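Side-chain contacts in lipolytic protein G-D-S-L family (Chitinophaga pinensis, PDB 4Q7Q), which is of unknown function but is probably a GDSL-type lipase or acylhydrolase that hydrolyses ester bonds: residues Y74-G79 / R109-K114; R87-L92 / A161-T166; V125-M130 / S249-V254. All coordinates share one frame; numbering follows the deposited sequence.

Contact 1. Residues Y74-G79 / R109-K114; sequences YSVFLG and RIIISK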
ATOM      1  N   TYR A  74      -1.006   8.995 -13.842  1.00 18.63           N
ATOM      2  CA  TYR A  74      -0.231   8.701 -12.651  1.00 17.65           C
ATOM      3  C   TYR A  74      -1.160   8.145 -11.584  1.00 18.32           C
ATOM      4  O   TYR A  74      -2.251   8.678 -11.366  1.00 19.36           O
ATOM      5  CB  TYR A  74       0.433   9.971 -12.117  1.00 18.63           C
ATOM      6  CG  TYR A  74       1.412  10.629 -13.068  1.00 18.25           C
ATOM      7  CD1 TYR A  74       0.966  11.369 -14.165  1.00 19.31           C
ATOM      8  CD2 TYR A  74       2.785  10.535 -12.861  1.00 18.24           C
ATOM      9  CE1 TYR A  74       1.858  11.982 -15.030  1.00 19.92           C
ATOM     10  CE2 TYR A  74       3.691  11.146 -13.729  1.00 18.11           C
ATOM     11  CZ  TYR A  74       3.218  11.871 -14.811  1.00 19.77           C
ATOM     12  OH  TYR A  74       4.090  12.489 -15.687  1.00 21.39           O
ATOM     13  N   SER A  75      -0.741   7.067 -10.928  1.00 17.39           N
ATOM     14  CA  SER A  75      -1.419   6.642  -9.710  1.00 16.00           C
ATOM     15  C   SER A  75      -0.498   6.869  -8.521  1.00 15.66           C
ATOM     16  O   SER A  75       0.733   6.813  -8.646  1.00 16.30           O
ATOM     17  CB  SER A  75      -1.885   5.180  -9.782  1.00 16.51           C
ATOM     18  OG  SER A  75      -0.809   4.290 -10.006  1.00 16.89           O
ATOM     19  N   VAL A  76      -1.095   7.165  -7.372  1.00 16.50           N
ATOM     20  CA  VAL A  76      -0.335   7.372  -6.150  1.00 16.17           C
ATOM     21  C   VAL A  76      -0.905   6.473  -5.066  1.00 15.84           C
ATOM     22  O   VAL A  76      -2.077   6.590  -4.707  1.00 16.62           O
ATOM     23  CB  VAL A  76      -0.390   8.844  -5.690  1.00 16.80           C
ATOM     24  CG1 VAL A  76       0.447   9.057  -4.428  1.00 17.33           C
ATOM     25  CG2 VAL A  76       0.090   9.762  -6.814  1.00 18.47           C
ATOM     26  N   PHE A  77      -0.067   5.581  -4.553  1.00 14.52           N
ATOM     27  CA  PHE A  77      -0.497   4.550  -3.613  1.00 13.68           C
ATOM     28  C   PHE A  77       0.473   4.594  -2.432  1.00 13.22           C
ATOM     29  O   PHE A  77       1.466   3.861  -2.394  1.00 13.54           O
ATOM     30  CB  PHE A  77      -0.434   3.199  -4.338  1.00 15.54           C
ATOM     31  CG  PHE A  77      -1.039   2.032  -3.588  1.00 16.18           C
ATOM     32  CD1 PHE A  77      -1.543   2.154  -2.297  1.00 15.86           C
ATOM     33  CD2 PHE A  77      -1.081   0.786  -4.198  1.00 16.03           C
ATOM     34  CE1 PHE A  77      -2.074   1.047  -1.638  1.00 15.91           C
ATOM     35  CE2 PHE A  77      -1.628  -0.314  -3.552  1.00 15.84           C
ATOM     36  CZ  PHE A  77      -2.114  -0.184  -2.266  1.00 15.28           C
ATOM     37  N   LEU A  78       0.188   5.483  -1.481  1.00 12.89           N
ATOM     38  CA  LEU A  78       1.089   5.781  -0.373  1.00 13.83           C
ATOM     39  C   LEU A  78       0.313   5.989   0.911  1.00 13.98           C
ATOM     40  O   LEU A  78      -0.862   6.336   0.879  1.00 15.78           O
ATOM     41  CB  LEU A  78       1.871   7.064  -0.655  1.00 14.24           C
ATOM     42  CG  LEU A  78       2.845   7.012  -1.823  1.00 14.18           C
ATOM     43  CD1 LEU A  78       3.269   8.434  -2.196  1.00 15.94           C
ATOM     44  CD2 LEU A  78       4.047   6.145  -1.460  1.00 14.78           C
ATOM     45  N   GLY A  79       0.984   5.804   2.038  1.00 13.10           N
ATOM     46  CA  GLY A  79       0.408   6.170   3.308  1.00 13.86           C
ATOM     47  C   GLY A  79       0.589   5.130   4.398  1.00 13.68           C
ATOM     48  O   GLY A  79       0.659   5.468   5.582  1.00 13.78           O
ATOM     49  N   ARG A 109       0.266  17.289  -1.493  1.00 18.59           N
ATOM     50  CA  ARG A 109       0.326  18.560  -2.205  1.00 18.53           C
ATOM     51  C   ARG A 109       1.574  18.618  -3.088  1.00 18.64           C
ATOM     52  O   ARG A 109       1.499  18.964  -4.271  1.00 19.48           O
ATOM     53  CB  ARG A 109       0.292  19.746  -1.227  1.00 19.89           C
ATOM     54  CG  ARG A 109       0.613  21.089  -1.889  1.00 21.54           C
ATOM     55  CD  ARG A 109       0.704  22.228  -0.866  1.00 22.61           C
ATOM     56  NE  ARG A 109       1.483  21.835   0.306  1.00 26.14           N
ATOM     57  CZ  ARG A 109       2.811  21.806   0.351  1.00 28.21           C
ATOM     58  NH1 ARG A 109       3.427  21.414   1.459  1.00 29.03           N
ATOM     59  NH2 ARG A 109       3.527  22.156  -0.713  1.00 29.19           N
ATOM     60  N   ILE A 110       2.714  18.253  -2.513  1.00 19.51           N
ATOM     61  CA  ILE A 110       3.980  18.231  -3.238  1.00 19.72           C
ATOM     62  C   ILE A 110       3.947  17.245  -4.409  1.00 18.72           C
ATOM     63  O   ILE A 110       4.362  17.570  -5.523  1.00 20.04           O
ATOM     64  CB  ILE A 110       5.138  17.880  -2.275  1.00 18.84           C
ATOM     65  CG1 ILE A 110       5.318  19.007  -1.258  1.00 19.00           C
ATOM     66  CG2 ILE A 110       6.430  17.600  -3.037  1.00 20.35           C
ATOM     67  CD1 ILE A 110       6.334  18.685  -0.201  1.00 20.51           C
ATOM     68  N   ILE A 111       3.431  16.045  -4.158  1.00 18.37           N
ATOM     69  CA  ILE A 111       3.396  15.004  -5.178  1.00 16.95           C
ATOM     70  C   ILE A 111       2.462  15.361  -6.330  1.00 16.76           C
ATOM     71  O   ILE A 111       2.843  15.268  -7.497  1.00 18.27           O
ATOM     72  CB  ILE A 111       2.985  13.647  -4.580  1.00 17.60           C
ATOM     73  CG1 ILE A 111       4.056  13.163  -3.603  1.00 18.09           C
ATOM     74  CG2 ILE A 111       2.762  12.615  -5.681  1.00 18.80           C
ATOM     75  CD1 ILE A 111       3.575  12.070  -2.651  1.00 17.40           C
ATOM     76  N   ILE A 112       1.248  15.789  -6.009  1.00 18.32           N
ATOM     77  CA  ILE A 112       0.294  16.146  -7.055  1.00 20.30           C
ATOM     78  C   ILE A 112       0.773  17.368  -7.841  1.00 20.00           C
ATOM     79  O   ILE A 112       0.607  17.437  -9.060  1.00 22.51           O
ATOM     80  CB  ILE A 112      -1.123  16.340  -6.483  1.00 21.45           C
ATOM     81  CG1 ILE A 112      -1.686  14.975  -6.081  1.00 21.87           C
ATOM     82  CG2 ILE A 112      -2.038  17.018  -7.502  1.00 22.19           C
ATOM     83  CD1 ILE A 112      -2.914  15.049  -5.214  1.00 22.04           C
ATOM     84  N   SER A 113       1.406  18.313  -7.155  1.00 21.35           N
ATOM     85  CA  SER A 113       1.965  19.475  -7.846  1.00 21.89           C
ATOM     86  C   SER A 113       3.056  19.076  -8.835  1.00 22.49           C
ATOM     87  O   SER A 113       3.111  19.606  -9.944  1.00 23.24           O
ATOM     88  CB  SER A 113       2.497  20.507  -6.854  1.00 24.92           C
ATOM     89  OG  SER A 113       1.436  21.054  -6.096  1.00 27.32           O
ATOM     90  N   LYS A 114       3.912  18.129  -8.443  1.00 22.76           N
ATOM     91  CA  LYS A 114       4.967  17.651  -9.341  1.00 22.91           C
ATOM     92  C   LYS A 114       4.374  16.992 -10.577  1.00 21.93           C
ATOM     93  O   LYS A 114       4.833  17.216 -11.697  1.00 23.07           O
ATOM     94  CB  LYS A 114       5.892  16.662  -8.640  1.00 23.34           C
ATOM     95  CG  LYS A 114       6.987  16.105  -9.544  1.00 23.16           C
ATOM     96  CD  LYS A 114       8.001  17.179  -9.911  1.00 24.94           C
ATOM     97  CE  LYS A 114       9.229  16.579 -10.580  1.00 27.28           C
ATOM     98  NZ  LYS A 114      10.198  17.640 -10.999  1.00 27.74           N
TER
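The backbones of 74-79 and 109-114 come nearest at V76 and I111, whose CA atoms lie 8.6 Å apart, a spacing that a single layer of aliphatic side chains fills. I111 supplies the helix side of that layer with both of its branches. Its CG2 lies anti to the backbone N and meets CG2 of V76 at 4.1 Å, the two side chains crossing at a slant. The other branch, with CG1 anti to the carbonyl carbon (chi1 -66°), runs out so that CD1 of I111 meets CD1 of L78 tip to tip at 3.7 Å. This is helix-on-sheet packing of the alpha/beta/alpha fold: strand 73-77 is the middle strand of the five-stranded parallel sheet, and helix 104-118 leads on to the adjacent strand, 123-127, in a beta-alpha-beta crossover. All three touching residues are buried. L78 and I111 both also touch I59 of helix 56-61, so a second helix joins the packing. On the side of the helix turned away from the strand, S113 OG donates to R109 O at 2.8 Å, tilted 32° from the carbonyl plane, while S113 N reaches the same oxygen from the opposite face.

Contact 2. Residues R87-L92 / A161-T166; sequences RPVGKL and ANAVLT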
ATOM      1  N   ARG A  87       3.765   9.557  11.278  1.00 18.19           N
ATOM      2  CA  ARG A  87       3.734  10.891  10.664  1.00 18.74           C
ATOM      3  C   ARG A  87       2.357  11.497  10.820  1.00 17.36           C
ATOM      4  O   ARG A  87       1.359  10.817  10.596  1.00 16.37           O
ATOM      5  CB  ARG A  87       4.015  10.826   9.162  1.00 21.92           C
ATOM      6  CG  ARG A  87       5.455  10.829   8.725  1.00 24.91           C
ATOM      7  CD  ARG A  87       5.525  11.114   7.223  1.00 22.38           C
ATOM      8  NE  ARG A  87       5.728  12.529   6.899  1.00 19.74           N
ATOM      9  CZ  ARG A  87       5.155  13.162   5.873  1.00 17.83           C
ATOM     10  NH1 ARG A  87       4.304  12.522   5.074  1.00 16.07           N
ATOM     11  NH2 ARG A  87       5.422  14.446   5.646  1.00 18.62           N
ATOM     12  N   PRO A  88       2.288  12.785  11.173  1.00 16.65           N
ATOM     13  CA  PRO A  88       0.968  13.407  11.309  1.00 17.76           C
ATOM     14  C   PRO A  88       0.226  13.461   9.978  1.00 17.54           C
ATOM     15  O   PRO A  88       0.793  13.827   8.946  1.00 19.14           O
ATOM     16  CB  PRO A  88       1.290  14.826  11.798  1.00 17.56           C
ATOM     17  CG  PRO A  88       2.712  15.048  11.494  1.00 20.16           C
ATOM     18  CD  PRO A  88       3.382  13.710  11.512  1.00 18.49           C
ATOM     19  N   VAL A  89      -1.043  13.083  10.015  1.00 16.69           N
ATOM     20  CA  VAL A  89      -1.888  13.139   8.840  1.00 16.73           C
ATOM     21  C   VAL A  89      -2.042  14.581   8.377  1.00 17.48           C
ATOM     22  O   VAL A  89      -1.953  14.877   7.189  1.00 17.28           O
ATOM     23  CB  VAL A  89      -3.270  12.557   9.154  1.00 17.66           C
ATOM     24  CG1 VAL A  89      -4.250  12.864   8.029  1.00 18.95           C
ATOM     25  CG2 VAL A  89      -3.162  11.057   9.401  1.00 18.75           C
ATOM     26  N   GLY A  90      -2.249  15.480   9.328  1.00 19.44           N
ATOM     27  CA  GLY A  90      -2.501  16.869   9.001  1.00 20.60           C
ATOM     28  C   GLY A  90      -3.955  17.135   8.670  1.00 21.99           C
ATOM     29  O   GLY A  90      -4.842  16.343   9.004  1.00 21.67           O
ATOM     30  N   LYS A  91      -4.202  18.268   8.019  1.00 21.85           N
ATOM     31  CA  LYS A  91      -5.557  18.662   7.657  1.00 23.38           C
ATOM     32  C   LYS A  91      -5.565  19.179   6.230  1.00 22.55           C
ATOM     33  O   LYS A  91      -4.510  19.419   5.652  1.00 22.68           O
ATOM     34  CB  LYS A  91      -6.080  19.736   8.616  1.00 26.94           C
ATOM     35  CG  LYS A  91      -6.200  19.288  10.078  1.00 29.82           C
ATOM     36  CD  LYS A  91      -6.703  20.415  10.987  1.00 32.59           C
ATOM     37  CE  LYS A  91      -6.990  19.912  12.402  1.00 35.07           C
ATOM     38  NZ  LYS A  91      -7.367  21.015  13.340  1.00 37.14           N
ATOM     39  N   LEU A  92      -6.749  19.370   5.663  1.00 23.75           N
ATOM     40  CA  LEU A  92      -6.847  19.818   4.277  1.00 25.12           C
ATOM     41  C   LEU A  92      -6.088  21.131   4.032  1.00 26.34           C
ATOM     42  O   LEU A  92      -5.569  21.352   2.941  1.00 26.90           O
ATOM     43  CB  LEU A  92      -8.311  19.939   3.846  1.00 26.39           C
ATOM     44  CG  LEU A  92      -8.572  20.332   2.385  1.00 27.71           C
ATOM     45  CD1 LEU A  92      -7.956  19.334   1.418  1.00 27.40           C
ATOM     46  CD2 LEU A  92     -10.066  20.492   2.114  1.00 29.93           C
ATOM     47  N   ALA A 161      -6.438   6.777   5.081  1.00 16.50           N
ATOM     48  CA  ALA A 161      -7.350   6.530   3.972  1.00 16.87           C
ATOM     49  C   ALA A 161      -8.304   7.707   3.798  1.00 17.22           C
ATOM     50  O   ALA A 161      -8.579   8.136   2.676  1.00 18.42           O
ATOM     51  CB  ALA A 161      -8.122   5.250   4.199  1.00 18.65           C
ATOM     52  N   ASN A 162      -8.794   8.244   4.910  1.00 17.00           N
ATOM     53  CA  ASN A 162      -9.745   9.345   4.841  1.00 18.88           C
ATOM     54  C   ASN A 162      -9.113  10.618   4.285  1.00 18.82           C
ATOM     55  O   ASN A 162      -9.757  11.367   3.540  1.00 20.02           O
ATOM     56  CB  ASN A 162     -10.404   9.589   6.205  1.00 20.89           C
ATOM     57  CG  ASN A 162     -11.365   8.467   6.602  1.00 24.43           C
ATOM     58  OD1 ASN A 162     -11.786   7.668   5.764  1.00 26.31           O
ATOM     59  ND2 ASN A 162     -11.728   8.418   7.877  1.00 26.08           N
ATOM     60  N   ALA A 163      -7.852  10.860   4.631  1.00 17.64           N
ATOM     61  CA  ALA A 163      -7.128  11.993   4.053  1.00 18.64           C
ATOM     62  C   ALA A 163      -7.037  11.873   2.527  1.00 19.46           C
ATOM     63  O   ALA A 163      -7.284  12.840   1.802  1.00 19.74           O
ATOM     64  CB  ALA A 163      -5.745  12.112   4.665  1.00 18.22           C
ATOM     65  N   VAL A 164      -6.686  10.687   2.041  1.00 17.67           N
ATOM     66  CA  VAL A 164      -6.607  10.457   0.603  1.00 16.84           C
ATOM     67  C   VAL A 164      -7.975  10.684  -0.051  1.00 18.48           C
ATOM     68  O   VAL A 164      -8.082  11.342  -1.083  1.00 19.19           O
ATOM     69  CB  VAL A 164      -6.085   9.036   0.292  1.00 17.91           C
ATOM     70  CG1 VAL A 164      -6.190   8.746  -1.201  1.00 18.27           C
ATOM     71  CG2 VAL A 164      -4.637   8.873   0.803  1.00 17.81           C
ATOM     72  N   LEU A 165      -9.024  10.156   0.570  1.00 18.74           N
ATOM     73  CA  LEU A 165     -10.379  10.363   0.068  1.00 19.47           C
ATOM     74  C   LEU A 165     -10.735  11.846   0.032  1.00 20.85           C
ATOM     75  O   LEU A 165     -11.337  12.327  -0.925  1.00 22.10           O
ATOM     76  CB  LEU A 165     -11.393   9.595   0.909  1.00 21.25           C
ATOM     77  CG  LEU A 165     -11.384   8.071   0.753  1.00 22.43           C
ATOM     78  CD1 LEU A 165     -12.134   7.442   1.910  1.00 23.66           C
ATOM     79  CD2 LEU A 165     -12.008   7.659  -0.575  1.00 23.83           C
ATOM     80  N   THR A 166     -10.360  12.569   1.080  1.00 21.44           N
ATOM     81  CA  THR A 166     -10.633  14.004   1.153  1.00 22.15           C
ATOM     82  C   THR A 166      -9.921  14.782   0.048  1.00 22.42           C
ATOM     83  O   THR A 166     -10.516  15.656  -0.571  1.00 23.99           O
ATOM     84  CB  THR A 166     -10.258  14.570   2.539  1.00 22.91           C
ATOM     85  OG1 THR A 166     -11.033  13.906   3.544  1.00 24.55           O
ATOM     86  CG2 THR A 166     -10.532  16.062   2.613  1.00 22.39           C
TER
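With chi1 at 169°, V89 carries CG1 opposite its own backbone N, and this methyl meets CB of A163 at 3.8 Å. In L92, chi1 of -177° and chi2 of 59° bring the forked end of the side chain to T166, CD1 coming slightly nearer, 4.3 Å from CG2 of T166, a looser contact at the partly exposed margin. A163 and T166 are three residues apart and so lie on one face of the helix, while V89 and L92 reach them from a segment without regular structure. In the SGNH-type alpha/beta/alpha fold of this chain, that segment links helix 80-85 to helix 92-96, and here it lies against helix 157-171. Y105 of helix 104-118 touches V89, A163 and T166, joining a third element to the cluster. The loop has a polar hold as well: the side-chain amide of Q155 accepts from V89 N and donates to R87 O. T166 presents its methyl to the loop while its hydroxyl turns back to its own helix: OG1 donates to N162 O at 2.8 Å from above the carbonyl plane, and T166 N binds that oxygen from the other face.

Contact 3. Residues V125-M130 / S249-V254; sequences VLITPM and SALADV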
ATOM      1  N   VAL A 125      -4.873   9.241 -10.353  1.00 18.94           N
ATOM      2  CA  VAL A 125      -5.694   8.395  -9.500  1.00 19.07           C
ATOM      3  C   VAL A 125      -4.970   8.196  -8.173  1.00 19.10           C
ATOM      4  O   VAL A 125      -3.773   7.922  -8.153  1.00 19.28           O
ATOM      5  CB  VAL A 125      -5.936   7.020 -10.169  1.00 20.85           C
ATOM      6  CG1 VAL A 125      -6.649   6.068  -9.223  1.00 22.42           C
ATOM      7  CG2 VAL A 125      -6.726   7.183 -11.454  1.00 21.97           C
ATOM      8  N   LEU A 126      -5.688   8.361  -7.064  1.00 18.02           N
ATOM      9  CA  LEU A 126      -5.129   8.071  -5.749  1.00 17.67           C
ATOM     10  C   LEU A 126      -5.670   6.738  -5.250  1.00 18.02           C
ATOM     11  O   LEU A 126      -6.802   6.365  -5.555  1.00 19.21           O
ATOM     12  CB  LEU A 126      -5.475   9.179  -4.751  1.00 18.74           C
ATOM     13  CG  LEU A 126      -5.214  10.619  -5.202  1.00 18.73           C
ATOM     14  CD1 LEU A 126      -5.598  11.587  -4.096  1.00 20.34           C
ATOM     15  CD2 LEU A 126      -3.763  10.819  -5.637  1.00 19.56           C
ATOM     16  N   ILE A 127      -4.853   6.023  -4.487  1.00 16.99           N
ATOM     17  CA  ILE A 127      -5.248   4.736  -3.929  1.00 17.43           C
ATOM     18  C   ILE A 127      -5.070   4.768  -2.418  1.00 17.71           C
ATOM     19  O   ILE A 127      -3.975   5.047  -1.938  1.00 18.47           O
ATOM     20  CB  ILE A 127      -4.393   3.601  -4.514  1.00 16.49           C
ATOM     21  CG1 ILE A 127      -4.422   3.652  -6.046  1.00 16.36           C
ATOM     22  CG2 ILE A 127      -4.839   2.248  -3.976  1.00 17.67           C
ATOM     23  CD1 ILE A 127      -3.667   2.528  -6.698  1.00 17.37           C
ATOM     24  N   THR A 128      -6.134   4.504  -1.662  1.00 17.03           N
ATOM     25  CA  THR A 128      -6.008   4.492  -0.201  1.00 17.39           C
ATOM     26  C   THR A 128      -5.193   3.301   0.284  1.00 17.82           C
ATOM     27  O   THR A 128      -5.152   2.264  -0.376  1.00 17.54           O
ATOM     28  CB  THR A 128      -7.370   4.435   0.518  1.00 18.25           C
ATOM     29  OG1 THR A 128      -7.982   3.165   0.271  1.00 20.05           O
ATOM     30  CG2 THR A 128      -8.288   5.557   0.055  1.00 19.20           C
ATOM     31  N   PRO A 129      -4.545   3.441   1.445  1.00 17.35           N
ATOM     32  CA  PRO A 129      -3.866   2.259   1.974  1.00 16.53           C
ATOM     33  C   PRO A 129      -4.842   1.116   2.223  1.00 16.26           C
ATOM     34  O   PRO A 129      -6.002   1.326   2.585  1.00 19.04           O
ATOM     35  CB  PRO A 129      -3.291   2.750   3.307  1.00 17.94           C
ATOM     36  CG  PRO A 129      -3.128   4.213   3.135  1.00 19.21           C
ATOM     37  CD  PRO A 129      -4.266   4.650   2.239  1.00 18.46           C
HETATM   38  N   MSE A 130      -4.365  -0.099   2.001  1.00 16.34           N
HETATM   39  CA  MSE A 130      -5.119  -1.281   2.369  1.00 15.97           C
HETATM   40  C   MSE A 130      -4.995  -1.491   3.870  1.00 14.53           C
HETATM   41  O   MSE A 130      -4.005  -1.096   4.483  1.00 15.00           O
HETATM   42  CB  MSE A 130      -4.560  -2.494   1.627  1.00 16.46           C
HETATM   43  CG  MSE A 130      -5.414  -3.744   1.762  1.00 18.59           C
HETATM   44 SE   MSE A 130      -4.920  -5.191   0.538  0.83 25.02          SE
HETATM   45  CE  MSE A 130      -3.379  -5.865   1.520  1.00 22.91           C
ATOM     46  N   SER A 249      -8.193  -5.103 -10.168  1.00 19.22           N
ATOM     47  CA  SER A 249      -9.558  -4.998 -10.670  0.57 20.53           C
ATOM     48  C   SER A 249     -10.194  -3.665 -10.286  1.00 20.06           C
ATOM     49  O   SER A 249     -10.870  -3.035 -11.098  1.00 21.45           O
ATOM     50  CB  SER A 249     -10.414  -6.150 -10.152  0.57 21.86           C
ATOM     51  OG  SER A 249     -11.755  -6.007 -10.583  0.57 23.17           O
ATOM     52  N   ALA A 250      -9.975  -3.243  -9.044  1.00 18.52           N
ATOM     53  CA  ALA A 250     -10.517  -1.978  -8.560  1.00 19.60           C
ATOM     54  C   ALA A 250      -9.895  -0.821  -9.333  1.00 20.89           C
ATOM     55  O   ALA A 250     -10.580   0.136  -9.702  1.00 21.95           O
ATOM     56  CB  ALA A 250     -10.265  -1.824  -7.068  1.00 19.31           C
ATOM     57  N   LEU A 251      -8.592  -0.920  -9.580  1.00 19.65           N
ATOM     58  CA  LEU A 251      -7.880   0.120 -10.307  1.00 19.68           C
ATOM     59  C   LEU A 251      -8.335   0.167 -11.758  1.00 20.44           C
ATOM     60  O   LEU A 251      -8.517   1.244 -12.328  1.00 20.35           O
ATOM     61  CB  LEU A 251      -6.370  -0.110 -10.222  1.00 19.58           C
ATOM     62  CG  LEU A 251      -5.483   0.944 -10.888  1.00 20.51           C
ATOM     63  CD1 LEU A 251      -5.797   2.339 -10.350  1.00 21.53           C
ATOM     64  CD2 LEU A 251      -4.002   0.617 -10.708  1.00 20.85           C
ATOM     65  N   ALA A 252      -8.538  -1.005 -12.347  1.00 20.54           N
ATOM     66  CA  ALA A 252      -9.001  -1.067 -13.728  1.00 21.63           C
ATOM     67  C   ALA A 252     -10.359  -0.390 -13.915  1.00 22.96           C
ATOM     68  O   ALA A 252     -10.577   0.284 -14.920  1.00 23.14           O
ATOM     69  CB  ALA A 252      -9.027  -2.510 -14.238  1.00 22.40           C
ATOM     70  N   ASP A 253     -11.258  -0.549 -12.945  1.00 23.17           N
ATOM     71  CA  ASP A 253     -12.570   0.096 -13.012  1.00 25.24           C
ATOM     72  C   ASP A 253     -12.436   1.617 -13.092  1.00 24.56           C
ATOM     73  O   ASP A 253     -13.126   2.275 -13.867  1.00 24.40           O
ATOM     74  CB  ASP A 253     -13.434  -0.285 -11.805  1.00 29.82           C
ATOM     75  CG  ASP A 253     -13.861  -1.743 -11.822  1.00 36.03           C
ATOM     76  OD1 ASP A 253     -13.812  -2.369 -12.901  1.00 38.21           O
ATOM     77  OD2 ASP A 253     -14.258  -2.259 -10.756  1.00 39.09           O
ATOM     78  N   VAL A 254     -11.547   2.174 -12.277  1.00 22.57           N
ATOM     79  CA  VAL A 254     -11.331   3.616 -12.273  1.00 22.23           C
ATOM     80  C   VAL A 254     -10.693   4.092 -13.585  1.00 23.11           C
ATOM     81  O   VAL A 254     -11.100   5.105 -14.157  1.00 23.92           O
ATOM     82  CB  VAL A 254     -10.473   4.036 -11.074  1.00 22.05           C
ATOM     83  CG1 VAL A 254     -10.011   5.474 -11.234  1.00 23.42           C
ATOM     84  CG2 VAL A 254     -11.265   3.858  -9.783  1.00 23.76           C
TER
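Strand 125-127 and helix 249-254 run nearly antiparallel, at 157° between their N-to-C directions, with their axes 10.3 Å apart at closest approach. V125 carries most of the strand side of the contact and uses both methyls. Its CG2, anti to the carbonyl carbon, meets CG1 of V254 at 3.7 Å, the two valines reaching toward each other tip to tip. CG1 of V125 lies 4.0 Å from CD1 of L251, and the same methyl is equally far from CG1 of V254, so that the valine is in touch with two residues a helical turn apart. L251 meets the strand chiefly through CD1: with CG anti to the backbone N (chi1 -177°) and beside the carbonyl carbon, the side chain brings this methyl up to the strand. I127 adds a wider contact to the same methyl, its CD1 standing 4.2 Å from CD1 of L251. V125 and I127, two residues apart, thus share one face of the strand, whereas the intervening L126 points to the other face. The interface is entirely aliphatic, and V125, I127 and L251 are buried. Helix 241-257 in this way covers one face of the parallel sheet, while on the reverse face L126 packs on V164 and I167 of helix 157-171. Around the contact, L251 also touches Y33 and L37 of helix 33-40, and both L251 and V254 touch V176 of the edge strand 175-176.

Overall arrangement
Contacts 1 and 3 share the parallel sheet: strands 73-77 and 123-127 are neighbours, joined by backbone pairs such as V76 O to I127 N at 2.8 Å, and their helices cover opposite faces. The centres of these two contacts are 14 Å apart. Contact 2 lies on the same side of the sheet as helix 104-118, its centre 13 Å from that of contact 1 without touching it. It meets contact 3 directly through V164 CG1, 3.6 Å from L126 CB. The chain also has S14, D235 and H238 in charge-relay geometry, consistent with the catalytic triad of an SGNH hydrolase; helix 241-257 of contact 3 begins shortly after H238.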